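Local coordinates for protein EF0056 (Enterococcus faecalis, PDB 6ORI) that is of unknown molecular function but represents part of the N-terminal region of an enterococcal surface protein, probably connected with biofilm formation, at residues N117-R120 / A121-G124; E145-L148 / D149-F152; K219-E222 / A223-T227. All coordinates share one frame; numbering follows the deposited sequence.

Contact 1: N117-R120 / A121-G124; sequences NYIR and ANDG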
loop_
_atom_site.group_PDB
_atom_site.type_symbol
_atom_site.label_atom_id
_atom_site.label_comp_id
_atom_site.label_asym_id
_atom_site.label_seq_id
_atom_site.Cartn_x
_atom_site.Cartn_y
_atom_site.Cartn_z
ATOM N N ASN A 117 8.855 -4.911 -17.701
ATOM C CA ASN A 117 9.355 -6.139 -17.137
ATOM C C ASN A 117 9.953 -5.893 -15.762
ATOM O O ASN A 117 10.567 -4.871 -15.498
ATOM C CB ASN A 117 10.373 -6.785 -18.074
ATOM C CG ASN A 117 9.729 -7.378 -19.295
ATOM O OD1 ASN A 117 8.512 -7.501 -19.366
ATOM N ND2 ASN A 117 10.551 -7.814 -20.236
ATOM N N TYR A 118 9.787 -6.857 -14.877
ATOM C CA TYR A 118 10.396 -6.779 -13.558
ATOM C C TYR A 118 11.926 -6.886 -13.604
ATOM O O TYR A 118 12.612 -6.156 -12.898
ATOM C CB TYR A 118 9.796 -7.888 -12.663
ATOM C CG TYR A 118 10.291 -7.887 -11.228
ATOM C CD1 TYR A 118 11.518 -8.429 -10.896
ATOM C CD2 TYR A 118 9.524 -7.344 -10.200
ATOM C CE1 TYR A 118 11.977 -8.428 -9.576
ATOM C CE2 TYR A 118 9.975 -7.345 -8.886
ATOM C CZ TYR A 118 11.196 -7.893 -8.591
ATOM O OH TYR A 118 11.645 -7.892 -7.288
ATOM N N ILE A 119 12.443 -7.800 -14.430
ATOM C CA ILE A 119 13.845 -8.182 -14.366
ATOM C C ILE A 119 14.689 -7.298 -15.262
ATOM O O ILE A 119 14.414 -7.164 -16.472
ATOM C CB ILE A 119 14.029 -9.662 -14.753
ATOM C CG1 ILE A 119 13.278 -10.570 -13.771
ATOM C CG2 ILE A 119 15.502 -10.022 -14.851
ATOM C CD1 ILE A 119 13.955 -10.740 -12.411
ATOM N N ARG A 120 15.725 -6.724 -14.659
ATOM C CA ARG A 120 16.531 -5.717 -15.312
ATOM C C ARG A 120 17.177 -6.204 -16.609
ATOM O O ARG A 120 17.226 -5.458 -17.587
ATOM C CB ARG A 120 17.591 -5.197 -14.348
ATOM C CG ARG A 120 18.306 -3.960 -14.903
ATOM C CD ARG A 120 19.258 -3.365 -13.907
ATOM N NE ARG A 120 20.306 -4.309 -13.552
ATOM C CZ ARG A 120 21.183 -4.123 -12.579
ATOM N NH1 ARG A 120 21.119 -3.055 -11.814
ATOM N NH2 ARG A 120 22.094 -5.048 -12.332
ATOM N N ALA A 121 17.681 -7.439 -16.616
ATOM C CA ALA A 121 18.348 -7.995 -17.801
ATOM C C ALA A 121 17.398 -8.286 -18.931
ATOM O O ALA A 121 17.848 -8.581 -20.045
ATOM C CB ALA A 121 19.093 -9.256 -17.447
ATOM N N ASN A 122 16.104 -8.223 -18.666
ATOM C CA ASN A 122 15.086 -8.370 -19.693
ATOM C C ASN A 122 14.400 -7.028 -19.963
ATOM O O ASN A 122 13.177 -6.941 -20.006
ATOM C CB ASN A 122 14.095 -9.456 -19.274
ATOM C CG ASN A 122 14.765 -10.788 -19.106
ATOM O OD1 ASN A 122 15.103 -11.200 -17.984
ATOM N ND2 ASN A 122 14.977 -11.478 -20.217
ATOM N N ASP A 123 15.191 -5.976 -20.132
ATOM C CA ASP A 123 14.673 -4.623 -20.357
ATOM C C ASP A 123 13.712 -4.173 -19.265
ATOM O O ASP A 123 12.780 -3.401 -19.501
ATOM C CB ASP A 123 14.021 -4.536 -21.733
ATOM C CG ASP A 123 14.986 -4.883 -22.835
ATOM O OD1 ASP A 123 16.060 -4.243 -22.902
ATOM O OD2 ASP A 123 14.674 -5.829 -23.598
ATOM N N GLY A 124 13.994 -4.623 -18.054
ATOM C CA GLY A 124 13.145 -4.357 -16.909
ATOM C C GLY A 124 13.840 -3.517 -15.853
ATOM O O GLY A 124 14.769 -2.749 -16.135
HETATM O O HOH W 1 10.175 -4.046 -20.142
HETATM O O HOH W 2 18.102 -5.351 -20.428
#

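Contact 2: E145-L148 / D149-F152; sequences EKNL and DEIF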
loop_
_atom_site.group_PDB
_atom_site.type_symbol
_atom_site.label_atom_id
_atom_site.label_comp_id
_atom_site.label_asym_id
_atom_site.label_seq_id
_atom_site.Cartn_x
_atom_site.Cartn_y
_atom_site.Cartn_z
ATOM N N GLU A 145 -0.779 15.084 -21.109
ATOM C CA GLU A 145 -1.084 15.918 -22.278
ATOM C C GLU A 145 -1.353 17.364 -21.934
ATOM O O GLU A 145 -1.209 18.249 -22.785
ATOM C CB GLU A 145 -2.340 15.392 -22.968
ATOM C CG GLU A 145 -2.192 14.017 -23.561
ATOM C CD GLU A 145 -3.508 13.477 -24.095
ATOM O OE1 GLU A 145 -4.584 13.891 -23.594
ATOM O OE2 GLU A 145 -3.469 12.633 -25.011
ATOM N N LYS A 146 -1.794 17.583 -20.702
ATOM C CA LYS A 146 -2.169 18.907 -20.199
ATOM C C LYS A 146 -1.571 19.061 -18.827
ATOM O O LYS A 146 -1.224 18.080 -18.165
ATOM C CB LYS A 146 -3.695 19.017 -20.007
ATOM C CG LYS A 146 -4.538 18.847 -21.228
ATOM C CD LYS A 146 -6.023 18.825 -20.812
ATOM C CE LYS A 146 -6.947 18.566 -21.989
ATOM N NZ LYS A 146 -6.933 19.691 -22.962
ATOM N N ASN A 147 -1.495 20.286 -18.342
ATOM C CA ASN A 147 -1.080 20.496 -16.980
ATOM C C ASN A 147 -2.107 19.964 -15.971
ATOM O O ASN A 147 -3.299 19.872 -16.274
ATOM C CB ASN A 147 -0.828 21.973 -16.727
ATOM C CG ASN A 147 0.406 22.475 -17.447
ATOM O OD1 ASN A 147 1.372 21.739 -17.643
ATOM N ND2 ASN A 147 0.389 23.739 -17.837
ATOM N N LEU A 148 -1.630 19.626 -14.781
ATOM C CA LEU A 148 -2.467 18.951 -13.815
ATOM C C LEU A 148 -3.578 19.846 -13.283
ATOM O O LEU A 148 -4.656 19.335 -12.986
ATOM C CB LEU A 148 -1.595 18.379 -12.709
ATOM C CG LEU A 148 -0.907 17.106 -13.218
ATOM C CD1 LEU A 148 0.372 16.823 -12.459
ATOM C CD2 LEU A 148 -1.850 15.916 -13.131
ATOM N N ASP A 149 -3.352 21.159 -13.201
ATOM C CA ASP A 149 -4.420 22.076 -12.791
ATOM C C ASP A 149 -5.601 22.009 -13.755
ATOM O O ASP A 149 -6.757 21.972 -13.317
ATOM C CB ASP A 149 -3.943 23.527 -12.590
ATOM C CG ASP A 149 -3.215 24.146 -13.803
ATOM O OD1 ASP A 149 -3.111 23.561 -14.901
ATOM O OD2 ASP A 149 -2.727 25.295 -13.642
ATOM N N GLU A 150 -5.325 21.934 -15.050
ATOM C CA GLU A 150 -6.375 21.823 -16.061
ATOM C C GLU A 150 -7.068 20.472 -15.953
ATOM O O GLU A 150 -8.278 20.380 -16.084
ATOM C CB GLU A 150 -5.817 22.012 -17.465
ATOM C CG GLU A 150 -5.246 23.390 -17.702
ATOM C CD GLU A 150 -4.699 23.549 -19.110
ATOM O OE1 GLU A 150 -5.265 22.941 -20.054
ATOM O OE2 GLU A 150 -3.692 24.274 -19.266
ATOM N N ILE A 151 -6.305 19.415 -15.713
ATOM C CA ILE A 151 -6.901 18.099 -15.522
ATOM C C ILE A 151 -7.784 18.070 -14.273
ATOM O O ILE A 151 -8.908 17.548 -14.307
ATOM C CB ILE A 151 -5.805 17.017 -15.442
ATOM C CG1 ILE A 151 -5.068 16.927 -16.787
ATOM C CG2 ILE A 151 -6.399 15.669 -15.027
ATOM C CD1 ILE A 151 -3.799 16.087 -16.731
ATOM N N PHE A 152 -7.290 18.613 -13.166
ATOM C CA PHE A 152 -8.086 18.629 -11.935
ATOM C C PHE A 152 -9.373 19.423 -12.119
ATOM O O PHE A 152 -10.426 19.037 -11.596
ATOM C CB PHE A 152 -7.268 19.179 -10.764
ATOM C CG PHE A 152 -6.373 18.161 -10.101
ATOM C CD1 PHE A 152 -5.914 17.031 -10.774
ATOM C CD2 PHE A 152 -5.974 18.358 -8.792
ATOM C CE1 PHE A 152 -5.096 16.103 -10.114
ATOM C CE2 PHE A 152 -5.164 17.429 -8.142
ATOM C CZ PHE A 152 -4.732 16.322 -8.806
HETATM O O HOH W 3 -2.390 25.116 -17.224
HETATM O O HOH W 4 -1.735 22.539 -20.391
#

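Contact 3: K219-E222 / A223-T227; sequences KYEE and ANIQT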
loop_
_atom_site.group_PDB
_atom_site.type_symbol
_atom_site.label_atom_id
_atom_site.label_comp_id
_atom_site.label_asym_id
_atom_site.label_seq_id
_atom_site.Cartn_x
_atom_site.Cartn_y
_atom_site.Cartn_z
ATOM N N LYS A 219 -8.872 -4.176 2.601
ATOM C CA LYS A 219 -9.689 -5.218 2.015
ATOM C C LYS A 219 -10.897 -5.442 2.898
ATOM O O LYS A 219 -10.789 -5.380 4.121
ATOM C CB LYS A 219 -8.898 -6.525 1.934
ATOM C CG LYS A 219 -9.650 -7.653 1.273
ATOM C CD LYS A 219 -8.914 -8.968 1.355
ATOM C CE LYS A 219 -9.748 -10.053 0.697
ATOM N NZ LYS A 219 -9.097 -11.397 0.757
ATOM N N TYR A 220 -12.057 -5.625 2.301
ATOM C CA TYR A 220 -13.186 -6.179 3.038
ATOM C C TYR A 220 -13.071 -7.698 3.063
ATOM O O TYR A 220 -13.060 -8.344 2.011
ATOM C CB TYR A 220 -14.509 -5.790 2.393
ATOM C CG TYR A 220 -15.643 -6.569 2.998
ATOM C CD1 TYR A 220 -16.187 -6.191 4.214
ATOM C CD2 TYR A 220 -16.141 -7.709 2.371
ATOM C CE1 TYR A 220 -17.227 -6.912 4.784
ATOM C CE2 TYR A 220 -17.172 -8.437 2.929
ATOM C CZ TYR A 220 -17.708 -8.035 4.134
ATOM O OH TYR A 220 -18.731 -8.767 4.690
ATOM N N GLU A 221 -12.978 -8.285 4.253
ATOM C CA GLU A 221 -12.916 -9.733 4.405
ATOM C C GLU A 221 -14.280 -10.242 4.869
ATOM O O GLU A 221 -14.972 -9.592 5.666
ATOM C CB GLU A 221 -11.831 -10.188 5.402
ATOM C CG GLU A 221 -10.404 -10.348 4.842
ATOM C CD GLU A 221 -10.227 -11.530 3.880
ATOM O OE1 GLU A 221 -11.248 -12.152 3.493
ATOM O OE2 GLU A 221 -9.067 -11.826 3.506
ATOM N N GLU A 222 -14.644 -11.407 4.355
ATOM C CA GLU A 222 -15.917 -12.044 4.678
ATOM C C GLU A 222 -16.039 -12.357 6.167
ATOM O O GLU A 222 -15.053 -12.517 6.887
ATOM C CB GLU A 222 -16.085 -13.327 3.833
ATOM C CG GLU A 222 -14.851 -14.214 3.810
ATOM C CD GLU A 222 -14.968 -15.395 2.859
ATOM O OE1 GLU A 222 -16.098 -15.666 2.399
ATOM O OE2 GLU A 222 -13.921 -16.043 2.579
ATOM N N ALA A 223 -17.274 -12.443 6.609
ATOM C CA ALA A 223 -17.587 -12.846 7.969
ATOM C C ALA A 223 -17.045 -14.235 8.297
ATOM O O ALA A 223 -16.990 -15.133 7.460
ATOM C CB ALA A 223 -19.076 -12.843 8.191
ATOM N N ASN A 224 -16.644 -14.391 9.542
ATOM C CA ASN A 224 -16.358 -15.676 10.143
ATOM C C ASN A 224 -15.269 -16.470 9.456
ATOM O O ASN A 224 -15.356 -17.695 9.287
ATOM C CB ASN A 224 -17.653 -16.473 10.282
ATOM C CG ASN A 224 -18.590 -15.844 11.270
ATOM O OD1 ASN A 224 -18.154 -15.121 12.161
ATOM N ND2 ASN A 224 -19.866 -16.132 11.144
ATOM N N ILE A 225 -14.207 -15.764 9.128
ATOM C CA ILE A 225 -12.963 -16.442 8.763
ATOM C C ILE A 225 -11.984 -16.278 9.887
ATOM O O ILE A 225 -12.187 -15.436 10.776
ATOM C CB ILE A 225 -12.368 -15.999 7.410
ATOM C CG1 ILE A 225 -11.870 -14.565 7.428
ATOM C CG2 ILE A 225 -13.421 -16.162 6.306
ATOM C CD1 ILE A 225 -11.012 -14.219 6.235
ATOM N N GLN A 226 -10.938 -17.081 9.887
ATOM C CA GLN A 226 -10.057 -17.106 11.033
ATOM C C GLN A 226 -8.615 -17.302 10.649
ATOM O O GLN A 226 -8.267 -17.700 9.528
ATOM C CB GLN A 226 -10.484 -18.222 11.958
ATOM C CG GLN A 226 -10.290 -19.588 11.381
ATOM C CD GLN A 226 -10.553 -20.660 12.400
ATOM O OE1 GLN A 226 -9.655 -21.420 12.790
ATOM N NE2 GLN A 226 -11.773 -20.715 12.863
ATOM N N THR A 227 -7.748 -17.026 11.598
ATOM C CA THR A 227 -6.373 -17.443 11.459
ATOM C C THR A 227 -6.278 -18.962 11.619
ATOM O O THR A 227 -7.165 -19.577 12.219
ATOM C CB THR A 227 -5.482 -16.727 12.476
ATOM O OG1 THR A 227 -5.919 -17.038 13.795
ATOM C CG2 THR A 227 -5.570 -15.212 12.272
HETATM O O HOH W 5 -19.394 -11.590 4.795
#

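Contact 1: N117-R120 / A121-G124
A tight turn closes the end of strand 113-117, and Asn117 ties it across to Asn122 before the chain runs on toward strand 135-144. The turn itself is a type I beta turn over Ile119 to Asn122: Arg120 and Ala121 both have helix-like backbone angles, and Asn122 N donates to Ile119 O at 3.0 Å, from well above the carbonyl plane. Asn117 adds a straighter bond, its ND2 lying 2.8 Å from Asn122 O with 162° at the hydrogen. That donor sits in the carbonyl plane, and the acceptor lies nearly in the plane of the amide. CG of Asn117 lies beside its own backbone N (chi1 -72°), which brings the amide across the turn. Ile119 and Asn122 run side by side, with Ile119 CG2 3.4 Å from Asn122 OD1. The guanidinium of Arg120 leads elsewhere, to Lys90 O, while the ring of Tyr118 packs edge-to-face on Phe31 and Phe126. Beyond the turn the chain takes a left-handed conformation at Asp123. Two waters bridge the turn: one joins Arg120 O to Asp123 N, and the other accepts from Asn117 N at 2.9 Å and donates to Asp123 O at 2.8 Å.

Contact 2: E145-L148 / D149-F152
This is a helix start, in which Lys146 and Asn147, following strand 135-144, meet the first turn of helix 148-155. Two backbone bonds set the helix going, Ile151 N to Asn147 O at 3.1 Å and Phe152 N to Leu148 O at 2.7 Å. Asn147 holds the N-cap position, yet its side chain makes no capping bond. Water does the linking. One molecule takes a hydrogen from Asn147 ND2 and donates to both Asp149 OD1 and Glu150 OE2, while a second lies between Asn147 N and Glu150 OE2. This second bridge connects the groups that a capping box would join directly. Asp149 CG stands between its backbone N and carbonyl carbon (chi1 55°), folding OD1 back over the chain to within 3.3 Å of Asn147 CB and into a weak bond with Glu150 N. On the apolar side, Lys146 CB meets Ile151 CG1 at 4.1 Å, the pair of positions a hydrophobic staple uses, though here only the lysine's aliphatic base takes part. Leu148 crosses Ile151 obliquely, with its CD2 4.1 Å from Ile151 CD1. Gathered where peptide N-H groups point out of the helix, the carboxylates of Asp149 and Glu150 would be expected to interact favourably with the helix dipole.

Contact 3: K219-E222 / A223-T227
The end of strand 211-221 runs on extended through Glu222 and Ala223, bends sharply at Asn224, whose phi is positive (60°), and comes back extended at Ile225. The bend returns the side chain of Ile225 onto the two glutamates at the strand end, and it crosses each of them at about a right angle. Its two branches divide the work. Placed between the backbone N and the carbonyl carbon (chi1 67°), CG1 carries CD1 over one face of the Glu221 carboxylate, 3.4 Å from OE1 and 3.7 Å from Glu221 CD. CG2 instead rests on the stem of Glu222, 3.5 Å from Glu222 CG. The other face of the Glu221 carboxylate belongs to Lys219, two residues back along the strand: Lys219 NZ makes a salt bridge to Glu221 OE2 at 2.8 Å, approaching from above the carboxylate plane. The group is thus held between an ammonium and a methyl, and the nearby positive charge would be expected to favour its ionised form. Phe296 from another loop touches both Glu221 and Ile225. On the strand's other side, a water lies 2.9 Å from Tyr220 OH and accepts from Ala223 N at the same distance, spanning the strand end and the loop. Thr234 completes the frame, since its OG1 bonds both Glu222 O and Ile225 N. The backbone angles of Ala223 and Asn224 resemble those of a type II beta turn, but one opened so that the threonine hydroxyl links the two peptide groups that a closed turn would join directly. Such a bend belongs to a strand-to-strand connection in an antiparallel sheet, here the one leading from edge strand 211-221 to its neighbour 239-248.

The three contacts illustrate how a chain changes course on leaving a strand, each by different chemistry. Contacts 1 and 2 belong to one antiparallel sheet system, following strands 113-117 and 135-144, and both are partly buried; contact 3 follows an edge strand of the separate five-stranded sheet and lies at the surface. Contact 1 relies on a side-chain amide gripping a carbonyl, contact 2 on helical backbone bonds with carboxylates linked by water, and contact 3 on an aliphatic side chain laid against glutamates. None touches another: centres are 32 to 40 Å apart, and contacts 2 and 3 occupy opposite sides of the chain's centre.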